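Local coordinates for SAM-dependent O-methyltransferase (Thermotoga maritima, PDB 1O54) that transfers a methyl group from S-adenosyl-L-methionine to an oxygen acceptor and belongs to the TRM61 family of class I-like methyltransferases, at the interface of chains A and B. Sequence-based numbering; all coordinates share one arbitrary frame. Chains: chain A/B, SAM-dependent O-methyltransferase.

Chains A and B of a tetrameric enzyme, itself a dimer of dimers, meet in contact 1 mainly through a carboxylate gripped at a helix start and in contact 2 through a strand pairing reinforced by side chains. The centres of their C-alpha atoms lie about 23 Å apart, and the contacts share no residue. Contact 1 brings the start of helix 82-87 and helix 125-134 of one subunit to the end of helix 98-107 and the loop that follows it in the other. Contact 2 pairs strand 234-245 with its own copy about the two-fold axis. Symmetry repeats contact 1 with the chains exchanged, so the central strand pairing is accompanied by two polar contacts.

Contact 1: the interface of chains A and B. Residues chain A 80-84, 132; chain B 106, 109-111, 208.
B:Asp109 of one TRM61-family subunit meets A:Leu82 of the other at the start of helix 82-87, closed by a capping box, A:Ser81 to A:Asp84, and separately A:Arg132 on helix 125-134. The direct hydrogen bonds converge on one carboxylate oxygen. B:Asp109 OD1 accepts the backbone N of A:Leu82 at 3.0 Å in a nearly straight bond. The guanidinium of A:Arg132 comes end-on, NH1 reaching the same OD1 at 2.9 Å and NH2 at 3.2 Å in a more bent bond. OD1 lies in the guanidinium plane, yet all three donors stand well out of the carboxylate plane, the two planes being turned 47° apart. In B:Asp109, CG anti to the backbone N (chi1 -161°) carries the carboxylate toward the A:Leu82 helix start. An asparagine in its place would probably leave A:Arg132 without its charge mate and weaken the hold on the helix start. Tip to tip, A:Asp84 OD2 and B:Arg208 NH2 form a long, loose salt bridge at 4.0 Å.

Within chain A, the capping box is reciprocal: A:Ser81 OG accepts the backbone N of A:Asp84 at 3.0 Å, while A:Asp84 OD2 accepts the backbone N of A:Ser81. This fixes the first turn that presents A:Leu82 N, and the helix end may help to stabilise the charge of B:Asp109.

Waters extend the polar network. One joins A:Ile83 N to B:Met106 O and B:Asp109 OD1; a second links A:Pro80 O with B:Asp109 OD2; a third lies between A:Arg132 NH1 and B:Val110 O.

Apolar contacts flank these bonds. B:Lys111 CB sits over the centre of one guanidinium face of A:Arg132, 3.8 Å from CZ, and A:Leu82 CB lies toward the rim of the opposite face; together they would limit its rotation. A:Ser81 CB presses on the carboxylate carbon CG of B:Asp109 at 3.4 Å. A:Ile83 CD1 touches B:Met106 CG at 3.8 Å, the two side chains crossing obliquely.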
loop_
_atom_site.group_PDB
_atom_site.type_symbol
_atom_site.label_atom_id
_atom_site.label_comp_id
_atom_site.label_asym_id
_atom_site.label_seq_id
_atom_site.Cartn_x
_atom_site.Cartn_y
_atom_site.Cartn_z
ATOM N N PRO A 80 -30.991 0.552 -1.617
ATOM C CA PRO A 80 -29.647 1.129 -1.744
ATOM C C PRO A 80 -29.149 1.737 -0.445
ATOM O O PRO A 80 -29.922 2.337 0.326
ATOM C CB PRO A 80 -29.809 2.241 -2.796
ATOM C CG PRO A 80 -31.203 2.291 -3.151
ATOM C CD PRO A 80 -31.982 1.263 -2.404
ATOM N N SER A 81 -27.862 1.578 -0.229
ATOM C CA SER A 81 -27.183 2.246 0.891
ATOM C C SER A 81 -26.796 3.653 0.440
ATOM O O SER A 81 -26.827 3.990 -0.745
ATOM C CB SER A 81 -25.928 1.484 1.316
ATOM O OG SER A 81 -25.000 1.406 0.241
ATOM N N LEU A 82 -26.363 4.456 1.403
ATOM C CA LEU A 82 -25.815 5.750 1.079
ATOM C C LEU A 82 -24.605 5.583 0.181
ATOM O O LEU A 82 -24.482 6.292 -0.783
ATOM C CB LEU A 82 -25.497 6.487 2.362
ATOM C CG LEU A 82 -24.885 7.868 2.173
ATOM C CD1 LEU A 82 -25.783 8.753 1.351
ATOM C CD2 LEU A 82 -24.579 8.510 3.507
ATOM N N ILE A 83 -23.743 4.613 0.470
ATOM C CA ILE A 83 -22.601 4.342 -0.439
ATOM C C ILE A 83 -23.071 4.057 -1.847
ATOM O O ILE A 83 -22.574 4.646 -2.846
ATOM C CB ILE A 83 -21.747 3.171 0.070
ATOM C CG1 ILE A 83 -20.930 3.590 1.288
ATOM C CG2 ILE A 83 -20.784 2.690 -1.038
ATOM C CD1 ILE A 83 -20.126 2.454 1.971
ATOM N N ASP A 84 -24.076 3.186 -1.969
ATOM C CA ASP A 84 -24.638 2.916 -3.292
ATOM C C ASP A 84 -25.072 4.181 -4.004
ATOM O O ASP A 84 -24.776 4.352 -5.202
ATOM C CB ASP A 84 -25.839 1.972 -3.252
ATOM C CG ASP A 84 -25.500 0.591 -2.738
ATOM O OD1 ASP A 84 -24.368 0.080 -2.981
ATOM O OD2 ASP A 84 -26.334 -0.070 -2.079
ATOM N N ARG A 132 -25.679 12.401 8.706
ATOM C CA ARG A 132 -25.996 11.190 9.465
ATOM C C ARG A 132 -25.359 11.263 10.841
ATOM O O ARG A 132 -26.008 10.923 11.859
ATOM C CB ARG A 132 -25.528 9.943 8.743
ATOM C CG ARG A 132 -26.420 9.547 7.624
ATOM C CD ARG A 132 -26.137 8.144 7.180
ATOM N NE ARG A 132 -27.193 7.651 6.326
ATOM C CZ ARG A 132 -27.130 6.467 5.718
ATOM N NH1 ARG A 132 -26.085 5.699 5.892
ATOM N NH2 ARG A 132 -28.132 6.069 4.972
ATOM N N MET B 106 -20.140 2.436 7.732
ATOM C CA MET B 106 -20.688 3.008 6.539
ATOM C C MET B 106 -21.070 1.925 5.560
ATOM O O MET B 106 -22.111 2.027 4.923
ATOM C CB MET B 106 -19.747 4.012 5.897
ATOM C CG MET B 106 -20.488 4.891 4.860
ATOM S SD MET B 106 -19.450 6.195 4.232
ATOM C CE MET B 106 -20.583 6.994 2.993
ATOM N N ASP B 109 -24.274 0.547 6.252
ATOM C CA ASP B 109 -25.311 1.564 6.055
ATOM C C ASP B 109 -26.044 1.884 7.355
ATOM O O ASP B 109 -27.250 2.183 7.331
ATOM C CB ASP B 109 -26.306 1.140 4.978
ATOM C CG ASP B 109 -27.109 2.314 4.427
ATOM O OD1 ASP B 109 -26.539 3.408 4.161
ATOM O OD2 ASP B 109 -28.324 2.190 4.219
ATOM N N VAL B 110 -25.327 1.823 8.482
ATOM C CA VAL B 110 -25.950 2.056 9.788
ATOM C C VAL B 110 -26.449 3.508 9.851
ATOM O O VAL B 110 -25.702 4.451 9.586
ATOM C CB VAL B 110 -25.030 1.734 10.982
ATOM C CG1 VAL B 110 -25.765 1.893 12.272
ATOM C CG2 VAL B 110 -24.420 0.338 10.848
ATOM N N LYS B 111 -27.730 3.646 10.182
ATOM C CA LYS B 111 -28.407 4.928 10.106
ATOM C C LYS B 111 -29.496 5.022 11.163
ATOM O O LYS B 111 -29.824 4.058 11.855
ATOM C CB LYS B 111 -29.014 5.088 8.728
ATOM C CG LYS B 111 -30.137 4.142 8.476
ATOM C CD LYS B 111 -30.585 4.103 7.018
ATOM C CE LYS B 111 -31.971 3.425 6.927
ATOM N NZ LYS B 111 -32.049 1.980 7.332
ATOM N N ARG B 208 -27.519 -6.274 5.942
ATOM C CA ARG B 208 -26.097 -6.275 5.666
ATOM C C ARG B 208 -25.300 -6.890 6.810
ATOM O O ARG B 208 -25.526 -6.630 8.000
ATOM C CB ARG B 208 -25.625 -4.865 5.422
ATOM C CG ARG B 208 -26.312 -4.213 4.229
ATOM C CD ARG B 208 -25.952 -2.745 4.006
ATOM N NE ARG B 208 -26.432 -2.331 2.665
ATOM C CZ ARG B 208 -27.651 -1.882 2.431
ATOM N NH1 ARG B 208 -28.535 -1.795 3.411
ATOM N NH2 ARG B 208 -28.009 -1.538 1.206
HETATM O O HOH W 1 -23.832 3.431 3.239
HETATM O O HOH W 2 -30.369 2.876 2.858
HETATM O O HOH W 3 -23.739 4.967 7.887
#

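Contact 2: the interface of chains A and B. Residues chain A 236-240; chain B 240-243.
A:Glu238 OE2 is gripped by two nitrogens of B:Arg242, NH2 at 2.9 Å and NE at 3.0 Å, in a salt bridge across paired strands. The guanidinium keeps the oxygen in its plane. NH2 meets it on the syn side, whereas NE approaches nearly along the C-O axis of the carboxylate. The two side chains run alongside each other, pointing the same way, the carboxylate and guanidinium planes turned 25° from each other. B:Arg242 leaves the strand with CG anti to the backbone N and then bends at chi3 (69°), which turns its NE and NH2 toward the glutamate. Two bonds to one oxygen would restrain the guanidinium from turning.

Beneath this bridge the backbones are joined in antiparallel fashion. B:Arg242 N donates to A:Glu238 O at 2.8 Å, and A:Glu238 N returns a bond to B:Arg242 O. Further along, A:Leu240 and B:Leu240 exchange equivalent N-to-O bonds of 2.9 Å, the same residue of each chain facing itself. These bonds do not depend on the leucine side chains, which are modelled incompletely.

Aromatic groups take the other side of the ribbon. B:Pro243 lies across the indole of A:Trp237, its CB 3.6 Å from the centroid of the six-membered ring in a CH-pi contact, with CD 3.6 Å from CZ3. B:Phe241, two residues away on the same face of the strand, brings its CB toward the same CZ3 atom, at 3.9 Å, and offers its ring face to A:Ser239. The serine CB stands over the middle of that face, 3.5 Å from the ring centroid.

Strand 234-245 of each subunit thus meets its own copy, with the two-fold axis passing between the A:Leu240 and B:Leu240 pair, and the pairing carries a beta-sheet across the subunit boundary of the A-B dimer.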
loop_
_atom_site.group_PDB
_atom_site.type_symbol
_atom_site.label_atom_id
_atom_site.label_comp_id
_atom_site.label_asym_id
_atom_site.label_seq_id
_atom_site.Cartn_x
_atom_site.Cartn_y
_atom_site.Cartn_z
ATOM N N VAL A 236 -1.505 14.401 8.627
ATOM C CA VAL A 236 -1.792 14.193 7.213
ATOM C C VAL A 236 -1.845 12.677 6.967
ATOM O O VAL A 236 -0.894 11.963 7.311
ATOM C CB VAL A 236 -0.691 14.827 6.328
ATOM C CG1 VAL A 236 -0.924 14.515 4.859
ATOM C CG2 VAL A 236 -0.548 16.306 6.562
ATOM N N TRP A 237 -2.931 12.215 6.365
ATOM C CA TRP A 237 -3.189 10.790 6.135
ATOM C C TRP A 237 -3.539 10.529 4.671
ATOM O O TRP A 237 -4.187 11.352 4.006
ATOM C CB TRP A 237 -4.352 10.310 7.019
ATOM C CG TRP A 237 -3.986 10.211 8.433
ATOM C CD1 TRP A 237 -4.143 11.168 9.419
ATOM C CD2 TRP A 237 -3.388 9.079 9.074
ATOM N NE1 TRP A 237 -3.652 10.689 10.621
ATOM C CE2 TRP A 237 -3.199 9.411 10.433
ATOM C CE3 TRP A 237 -2.989 7.813 8.638
ATOM C CZ2 TRP A 237 -2.634 8.514 11.359
ATOM C CZ3 TRP A 237 -2.448 6.917 9.556
ATOM C CH2 TRP A 237 -2.245 7.279 10.884
ATOM N N GLU A 238 -3.136 9.361 4.183
ATOM C CA GLU A 238 -3.707 8.811 2.983
ATOM C C GLU A 238 -4.072 7.356 3.248
ATOM O O GLU A 238 -3.452 6.700 4.115
ATOM C CB GLU A 238 -2.745 8.895 1.786
ATOM C CG GLU A 238 -1.708 7.820 1.777
ATOM C CD GLU A 238 -0.716 7.940 0.604
ATOM O OE1 GLU A 238 -1.107 8.180 -0.556
ATOM O OE2 GLU A 238 0.444 7.725 0.889
ATOM N N SER A 239 -5.042 6.851 2.519
ATOM C CA SER A 239 -5.386 5.439 2.642
ATOM C C SER A 239 -5.437 4.771 1.271
ATOM O O SER A 239 -5.795 5.427 0.247
ATOM C CB SER A 239 -6.737 5.273 3.315
ATOM O OG SER A 239 -7.773 5.779 2.510
ATOM N N LEU A 240 -5.073 3.479 1.253
ATOM C CA LEU A 240 -5.222 2.609 0.110
ATOM C C LEU A 240 -6.127 1.482 0.544
ATOM O O LEU A 240 -5.834 0.799 1.532
ATOM C CB LEU A 240 -3.875 2.016 -0.360
ATOM N N LEU B 240 -4.762 0.081 4.090
ATOM C CA LEU B 240 -3.509 0.552 4.634
ATOM C C LEU B 240 -3.631 2.051 4.758
ATOM O O LEU B 240 -3.920 2.732 3.767
ATOM C CB LEU B 240 -2.308 0.222 3.719
ATOM N N PHE B 241 -3.408 2.550 5.958
ATOM C CA PHE B 241 -3.405 3.984 6.229
ATOM C C PHE B 241 -1.988 4.434 6.517
ATOM O O PHE B 241 -1.284 3.821 7.318
ATOM C CB PHE B 241 -4.302 4.317 7.403
ATOM C CG PHE B 241 -5.742 4.433 7.061
ATOM C CD1 PHE B 241 -6.453 3.337 6.605
ATOM C CD2 PHE B 241 -6.392 5.641 7.169
ATOM C CE1 PHE B 241 -7.791 3.418 6.307
ATOM C CE2 PHE B 241 -7.722 5.754 6.882
ATOM C CZ PHE B 241 -8.437 4.649 6.419
ATOM N N ARG B 242 -1.562 5.484 5.832
ATOM C CA ARG B 242 -0.190 5.956 5.941
ATOM C C ARG B 242 -0.218 7.415 6.352
ATOM O O ARG B 242 -0.780 8.233 5.632
ATOM C CB ARG B 242 0.523 5.847 4.580
ATOM C CG ARG B 242 1.946 6.243 4.677
ATOM C CD ARG B 242 2.869 5.592 3.629
ATOM N NE ARG B 242 2.547 6.123 2.318
ATOM C CZ ARG B 242 3.268 5.922 1.230
ATOM N NH1 ARG B 242 4.382 5.215 1.280
ATOM N NH2 ARG B 242 2.873 6.459 0.094
ATOM N N PRO B 243 0.409 7.757 7.463
ATOM C CA PRO B 243 0.576 9.168 7.796
ATOM C C PRO B 243 1.844 9.794 7.229
ATOM O O PRO B 243 2.820 9.085 6.928
ATOM C CB PRO B 243 0.633 9.124 9.315
ATOM C CG PRO B 243 1.376 7.901 9.596
ATOM C CD PRO B 243 1.004 6.896 8.506
#